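Local coordinates for protein positive phenol-degradative gene regulator (Ralstonia sp. E2, PDB 5FRY) that activates transcription of phenol-degradation genes in response to phenolic compounds, which bind to the sensory domain that makes up this chain, at residues H102-V108 with Q154-A158; W33-Q37 with R77-L81; D116-A120 with A164-K168. Residues are numbered along the deposited sequence.

Contact 1 (H102-V108 with Q154-A158); sequences HTIEGVV and QIGYA. With ERH (3,4-dimethylphenol), chain D.
Helix 97-104 ends here and meets one turn of helix 152-166. Gly106 (phi/psi 67/26) closes the first helix with a Schellman motif, Gly106 N to Thr103 O at 2.7 Å and Val107 N to His102 O at 3.2 Å; Val108 is then extended. CA atoms are closest for His102 with Tyr157 (8.3 Å) and Val107 with Gln154 (7.4 Å). The aromatic contact is a face-to-face stack: the rings of His102 (chi1 -135°, between wells) and Tyr157 (chi1 t) have centroids 3.9 Å apart and planes at 11°, with His102 NE2 3.5 Å from Tyr157 CG. The Gln154 side chain (m, t) runs beside Val107 and Val108, its CG in a tight approach of 3.3 Å to Val107 CG1. Among polar atoms, Gln154 O lies at the edge of the His102 ring, 3.5 Å from His102 CE1, and Glu105 OE1 is 3.7 Å from Tyr157 CE2, while Tyr157 OH is hydrogen-bonded to Asp78. No hydrogen bond joins the segments. The phenol O01 lies near the plane of the His102 ring, at its edge; Tyr157 CD1 is 3.6 Å from ligand C06 and Ala158 CA 3.6 Å from C03. The stacked pair thus lines the buried 3,4-dimethylphenol pocket of the sensory domain.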
# COMPACT_ATOMS: atom_id res chain seq x y z
N HIS A 102 11.97 2.25 6.77
CA HIS A 102 10.61 2.29 7.31
C HIS A 102 10.09 3.73 7.35
O HIS A 102 8.91 3.97 7.11
CB HIS A 102 10.57 1.68 8.71
CG HIS A 102 9.42 0.75 8.93
ND1 HIS A 102 9.21 0.09 10.12
CD2 HIS A 102 8.42 0.36 8.10
CE1 HIS A 102 8.12 -0.66 10.02
NE2 HIS A 102 7.63 -0.51 8.80
N THR A 103 10.97 4.67 7.67
CA THR A 103 10.63 6.06 7.74
C THR A 103 10.40 6.64 6.36
O THR A 103 9.40 7.26 6.14
CB THR A 103 11.67 6.86 8.52
OG1 THR A 103 11.92 6.23 9.76
CG2 THR A 103 11.17 8.23 8.83
N ILE A 104 11.32 6.38 5.44
CA ILE A 104 11.20 6.89 4.08
C ILE A 104 9.88 6.47 3.46
O ILE A 104 9.28 7.22 2.69
CB ILE A 104 12.35 6.42 3.18
CG1 ILE A 104 13.66 7.09 3.62
CG2 ILE A 104 12.04 6.71 1.71
CD1 ILE A 104 14.93 6.47 3.02
N GLU A 105 9.44 5.28 3.83
CA GLU A 105 8.21 4.70 3.32
C GLU A 105 6.98 5.29 4.00
O GLU A 105 5.84 4.92 3.68
CB GLU A 105 8.26 3.16 3.47
CG GLU A 105 9.23 2.54 2.47
CD GLU A 105 9.69 1.14 2.81
OE1 GLU A 105 9.07 0.41 3.64
OE2 GLU A 105 10.72 0.76 2.23
N GLY A 106 7.19 6.22 4.94
CA GLY A 106 6.09 6.91 5.61
C GLY A 106 5.27 6.01 6.52
O GLY A 106 4.10 6.27 6.78
N VAL A 107 5.88 4.94 7.01
CA VAL A 107 5.18 3.99 7.85
C VAL A 107 5.17 4.41 9.32
O VAL A 107 4.14 4.34 10.02
CB VAL A 107 5.83 2.58 7.74
CG1 VAL A 107 5.38 1.69 8.86
CG2 VAL A 107 5.51 1.94 6.36
N VAL A 108 6.34 4.83 9.78
CA VAL A 108 6.56 5.22 11.17
C VAL A 108 7.83 6.03 11.25
O VAL A 108 8.69 5.95 10.37
CB VAL A 108 6.67 4.00 12.13
CG1 VAL A 108 7.18 4.43 13.53
CG2 VAL A 108 5.35 3.33 12.28
N GLN A 154 3.89 -3.32 10.72
CA GLN A 154 5.11 -2.66 11.14
C GLN A 154 6.02 -3.66 11.83
O GLN A 154 7.23 -3.64 11.62
CB GLN A 154 4.83 -1.50 12.07
CG GLN A 154 4.27 -0.30 11.30
CD GLN A 154 3.79 0.79 12.20
OE1 GLN A 154 2.98 1.62 11.80
NE2 GLN A 154 4.32 0.84 13.43
N ILE A 155 5.42 -4.50 12.67
CA ILE A 155 6.18 -5.57 13.36
C ILE A 155 6.73 -6.63 12.40
O ILE A 155 7.91 -7.00 12.49
CB ILE A 155 5.31 -6.28 14.42
CG1 ILE A 155 5.16 -5.40 15.66
CG2 ILE A 155 5.90 -7.65 14.76
CD1 ILE A 155 6.47 -5.17 16.38
N GLY A 156 5.88 -7.12 11.50
CA GLY A 156 6.30 -8.07 10.49
C GLY A 156 7.54 -7.58 9.75
O GLY A 156 8.49 -8.33 9.48
N TYR A 157 7.52 -6.29 9.47
CA TYR A 157 8.59 -5.63 8.74
C TYR A 157 9.90 -5.70 9.52
O TYR A 157 10.94 -6.10 8.96
CB TYR A 157 8.21 -4.20 8.42
CG TYR A 157 9.29 -3.44 7.68
CD1 TYR A 157 10.46 -3.03 8.35
CD2 TYR A 157 9.17 -3.17 6.32
CE1 TYR A 157 11.46 -2.36 7.69
CE2 TYR A 157 10.17 -2.48 5.65
CZ TYR A 157 11.31 -2.07 6.34
OH TYR A 157 12.31 -1.37 5.71
N ALA A 158 9.85 -5.34 10.81
CA ALA A 158 11.03 -5.37 11.68
C ALA A 158 11.61 -6.78 11.75
O ALA A 158 12.82 -6.97 11.64
CB ALA A 158 10.70 -4.89 13.08
O01 ERH D . 10.58 -0.22 11.78
C02 ERH D . 13.36 -1.69 13.87
C03 ERH D . 13.38 -2.71 11.61
C04 ERH D . 13.93 -2.56 13.02
C05 ERH D . 12.17 -0.86 13.44
C06 ERH D . 12.32 -1.97 11.22
C07 ERH D . 11.69 -0.99 12.19
C08 ERH D . 13.91 -1.55 15.28
C09 ERH D . 14.01 -3.68 10.65

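Contact 2 (W33-Q37 with R77-L81); sequences WLGEQ and RDAEL
A tight turn between strands 31-34 and 37-43 rests on helix 60-84. Paired bonds Leu34 N to Gln37 O (2.8 Å) and Gln37 N to Leu34 O (3.1 Å) close it, with Gly35 at phi/psi 59/-125 and Glu36 at -113/36, close to a type II' turn. Residues 77-81 are helical throughout; CA atoms approach most closely at Gly35 with Leu81 (6.0 Å) and Gln37 with Arg77 (7.5 Å). Leu34 and Leu81 share the t, p rotamer, which brings Leu34 CG within 4.0 Å of Leu81 CD2. Leu81 CD1 lies 3.7 Å from Gly35 CA, where any CB would clash with it, so glycine suits both the backbone angles and the packing. Gln37 (m, m) folds over the long side chain of Arg77 (m, m, t), with Gln37 NE2 3.8 Å from Arg77 CD and over one face of the guanidinium. Arg77 NH1 makes a salt bridge to Glu80 OE1 at 3.5 Å within the helix; Glu80 (m, t) has its CA-to-CB bond toward the turn, and its OE1 is 4.4 Å from Gln37 NE2. Asp78 (chi1 m) brings OD1 to 3.9 Å from Leu34 CD2. No direct hydrogen bond crosses the contact, but one water donates to Leu34 O (3.2 Å) and Asp78 OD1 (2.9 Å). OD1 is also hydrogen-bonded to His43 NE2 of the second subunit, and OD2 to Tyr157 OH. The arrangement is a two-residue beta-hairpin of the N-terminal three-stranded antiparallel sheet, its turn packed on a long helix beside the subunit interface.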
# COMPACT_ATOMS: atom_id res chain seq x y z
N TRP A 33 10.18 3.23 -7.87
CA TRP A 33 11.08 2.13 -7.55
C TRP A 33 11.92 2.48 -6.35
O TRP A 33 12.37 3.61 -6.21
CB TRP A 33 11.97 1.78 -8.75
CG TRP A 33 11.23 1.09 -9.84
CD1 TRP A 33 10.39 1.66 -10.75
CD2 TRP A 33 11.24 -0.31 -10.13
NE1 TRP A 33 9.89 0.70 -11.60
CE2 TRP A 33 10.40 -0.52 -11.24
CE3 TRP A 33 11.89 -1.41 -9.56
CZ2 TRP A 33 10.17 -1.78 -11.78
CZ3 TRP A 33 11.67 -2.66 -10.10
CH2 TRP A 33 10.82 -2.84 -11.21
N LEU A 34 12.11 1.50 -5.47
CA LEU A 34 12.97 1.66 -4.31
C LEU A 34 14.02 0.58 -4.42
O LEU A 34 13.72 -0.59 -4.26
CB LEU A 34 12.18 1.54 -3.01
CG LEU A 34 12.97 1.53 -1.70
CD1 LEU A 34 13.77 2.80 -1.54
CD2 LEU A 34 12.01 1.38 -0.53
N GLY A 35 15.25 0.97 -4.75
CA GLY A 35 16.25 -0.00 -5.15
C GLY A 35 15.67 -0.71 -6.36
O GLY A 35 15.26 -0.07 -7.30
N GLU A 36 15.58 -2.04 -6.32
CA GLU A 36 15.03 -2.75 -7.47
C GLU A 36 13.68 -3.41 -7.15
O GLU A 36 13.38 -4.51 -7.62
CB GLU A 36 16.04 -3.79 -7.96
CG GLU A 36 17.47 -3.34 -7.73
CD GLU A 36 18.06 -2.40 -8.79
OE1 GLU A 36 17.39 -2.03 -9.79
OE2 GLU A 36 19.24 -2.03 -8.62
N GLN A 37 12.90 -2.73 -6.32
CA GLN A 37 11.53 -3.13 -6.02
C GLN A 37 10.60 -2.01 -6.43
O GLN A 37 10.80 -0.85 -6.07
CB GLN A 37 11.35 -3.43 -4.54
CG GLN A 37 12.04 -4.69 -4.05
CD GLN A 37 11.63 -5.94 -4.82
OE1 GLN A 37 10.49 -6.09 -5.24
NE2 GLN A 37 12.59 -6.83 -5.03
N ARG A 77 12.55 -7.54 1.53
CA ARG A 77 13.00 -6.92 0.30
C ARG A 77 13.92 -5.72 0.57
O ARG A 77 14.85 -5.47 -0.20
CB ARG A 77 11.81 -6.47 -0.56
CG ARG A 77 10.95 -7.60 -1.09
CD ARG A 77 11.77 -8.67 -1.79
NE ARG A 77 10.91 -9.45 -2.69
CZ ARG A 77 11.35 -10.33 -3.58
NH1 ARG A 77 12.65 -10.59 -3.71
NH2 ARG A 77 10.47 -10.97 -4.35
N ASP A 78 13.66 -4.97 1.64
CA ASP A 78 14.47 -3.80 1.97
C ASP A 78 15.85 -4.20 2.52
O ASP A 78 16.86 -3.52 2.27
CB ASP A 78 13.73 -2.89 2.97
CG ASP A 78 12.61 -2.10 2.31
OD1 ASP A 78 12.48 -2.16 1.07
OD2 ASP A 78 11.86 -1.42 3.03
N ALA A 79 15.93 -5.35 3.21
CA ALA A 79 17.21 -5.86 3.66
C ALA A 79 18.09 -6.27 2.47
O ALA A 79 19.31 -6.19 2.55
CB ALA A 79 17.04 -7.04 4.58
N GLU A 80 17.47 -6.68 1.37
CA GLU A 80 18.22 -7.00 0.16
C GLU A 80 18.83 -5.74 -0.42
O GLU A 80 19.95 -5.77 -0.94
CB GLU A 80 17.34 -7.67 -0.90
CG GLU A 80 16.83 -9.04 -0.49
CD GLU A 80 15.78 -9.58 -1.44
OE1 GLU A 80 15.45 -8.89 -2.44
OE2 GLU A 80 15.27 -10.69 -1.18
N LEU A 81 18.09 -4.64 -0.34
CA LEU A 81 18.57 -3.36 -0.81
C LEU A 81 19.73 -2.89 0.07
O LEU A 81 20.74 -2.38 -0.43
CB LEU A 81 17.44 -2.32 -0.84
CG LEU A 81 17.83 -0.87 -1.10
CD1 LEU A 81 18.64 -0.77 -2.39
CD2 LEU A 81 16.61 0.04 -1.18
O HOH W 1 13.05 -2.42 -1.72

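Contact 3 (D116-A120 with A164-K168); sequences DINIA and ALMGK
Two isoleucines near the end of strand 109-118 interlock with Leu165 and Met166 in the last turn of helix 152-166. Ile117 is extended (t, t) and points toward the helix. The chain leaves the strand at Ile119 (phi/psi -73/-50), whose m, t side chain reaches the helix from the side; Ile119 and Met166 have the closest CA atoms, 5.4 Å apart. Met166, curled in m, m, m, pushes its sulfur into the hollow between the isoleucines: SD is 3.8 Å from Ile117 CG1 and 3.9 Å from Ile119 CG1, and CE lies 3.8 Å from Asn118 O. This is helix-on-sheet packing, at an outermost strand of the four-stranded antiparallel sheet, where 109-118 turns into its hairpin partner 123-131. Leu165 (t, p) fills the next gap with both methyls, CD2 4.1 Å from Ile117 CD1 and CD1 3.6 Å from Ile119 CD1. Met94 and Leu95 of helix 91-95 also pack on Leu165. Gly167, with phi/psi 66/31, ends the helix and turns the chain out to exposed Lys168.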
# COMPACT_ATOMS: atom_id res chain seq x y z
N ASP A 116 22.22 -4.07 20.32
CA ASP A 116 23.44 -4.88 20.29
C ASP A 116 23.32 -5.86 19.15
O ASP A 116 22.38 -6.66 19.12
CB ASP A 116 23.65 -5.64 21.61
CG ASP A 116 24.22 -4.76 22.71
OD1 ASP A 116 24.93 -3.78 22.40
OD2 ASP A 116 23.97 -5.08 23.90
N ILE A 117 24.25 -5.80 18.21
CA ILE A 117 24.17 -6.67 17.05
C ILE A 117 25.56 -7.11 16.58
O ILE A 117 26.46 -6.29 16.41
CB ILE A 117 23.39 -5.98 15.88
CG1 ILE A 117 23.11 -6.97 14.75
CG2 ILE A 117 24.12 -4.74 15.39
CD1 ILE A 117 22.73 -6.32 13.43
N ASN A 118 25.73 -8.42 16.44
CA ASN A 118 26.85 -9.00 15.70
C ASN A 118 26.34 -10.10 14.79
O ASN A 118 25.84 -11.13 15.26
CB ASN A 118 27.94 -9.55 16.62
CG ASN A 118 29.22 -9.89 15.86
OD1 ASN A 118 29.30 -10.89 15.14
ND2 ASN A 118 30.23 -9.04 16.00
N ILE A 119 26.46 -9.88 13.48
CA ILE A 119 25.84 -10.75 12.49
C ILE A 119 26.60 -12.06 12.42
O ILE A 119 26.01 -13.14 12.49
CB ILE A 119 25.79 -10.06 11.11
CG1 ILE A 119 24.80 -8.89 11.15
CG2 ILE A 119 25.44 -11.07 10.02
CD1 ILE A 119 24.82 -8.03 9.91
N ALA A 120 27.92 -11.95 12.29
CA ALA A 120 28.79 -13.11 12.31
C ALA A 120 28.52 -14.03 13.51
O ALA A 120 28.59 -15.26 13.38
CB ALA A 120 30.25 -12.67 12.31
N ALA A 164 16.45 -11.21 7.80
CA ALA A 164 17.16 -11.42 6.54
C ALA A 164 18.60 -10.93 6.66
O ALA A 164 19.55 -11.55 6.14
CB ALA A 164 16.43 -10.71 5.41
N LEU A 165 18.76 -9.85 7.39
CA LEU A 165 20.05 -9.26 7.66
C LEU A 165 20.91 -10.22 8.50
O LEU A 165 22.10 -10.36 8.24
CB LEU A 165 19.88 -7.91 8.38
CG LEU A 165 21.15 -7.27 8.94
CD1 LEU A 165 22.09 -6.84 7.83
CD2 LEU A 165 20.80 -6.08 9.84
N MET A 166 20.29 -10.91 9.47
CA MET A 166 21.01 -11.86 10.34
C MET A 166 21.17 -13.28 9.78
O MET A 166 22.04 -14.03 10.23
CB MET A 166 20.31 -11.96 11.70
CG MET A 166 20.27 -10.69 12.55
SD MET A 166 21.84 -10.23 13.31
CE MET A 166 22.32 -11.78 14.09
N GLY A 167 20.34 -13.67 8.85
CA GLY A 167 20.33 -15.03 8.40
C GLY A 167 19.87 -15.92 9.52
O GLY A 167 20.23 -17.04 9.61
N LYS A 168 19.02 -15.37 10.36
CA LYS A 168 18.59 -15.98 11.58
C LYS A 168 17.22 -15.40 11.95
O LYS A 168 16.97 -14.27 11.74
CB LYS A 168 19.65 -15.61 12.60
CG LYS A 168 19.71 -16.31 13.90
CD LYS A 168 20.91 -17.18 13.92
CE LYS A 168 21.43 -17.47 15.29
NZ LYS A 168 22.83 -17.94 15.16

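How the contacts relate
Along the chain contact 2 closes before contacts 1 and 3 open, while these two cross, their segments alternating. Contacts 1 and 3 lie on the same helix, 152-166, with centres about 19 Å apart and no touch; their other segments come from helix 97-104 and strand 109-118, which follow each other in sequence. Contact 2, about 14 Å from contact 1 centre to centre, joins it through Asp78, whose OD2 lies 2.7 Å from Tyr157 OH, a probable hydrogen bond, and only 2.6 Å from Glu105 OE2, a close approach of two acidic groups. It meets contact 3, about 18 Å away between centres, where Ala79 packs on Ala164. Asp78 also bonds His43 of the second subunit, linking pocket residue Tyr157 to the dimer interface.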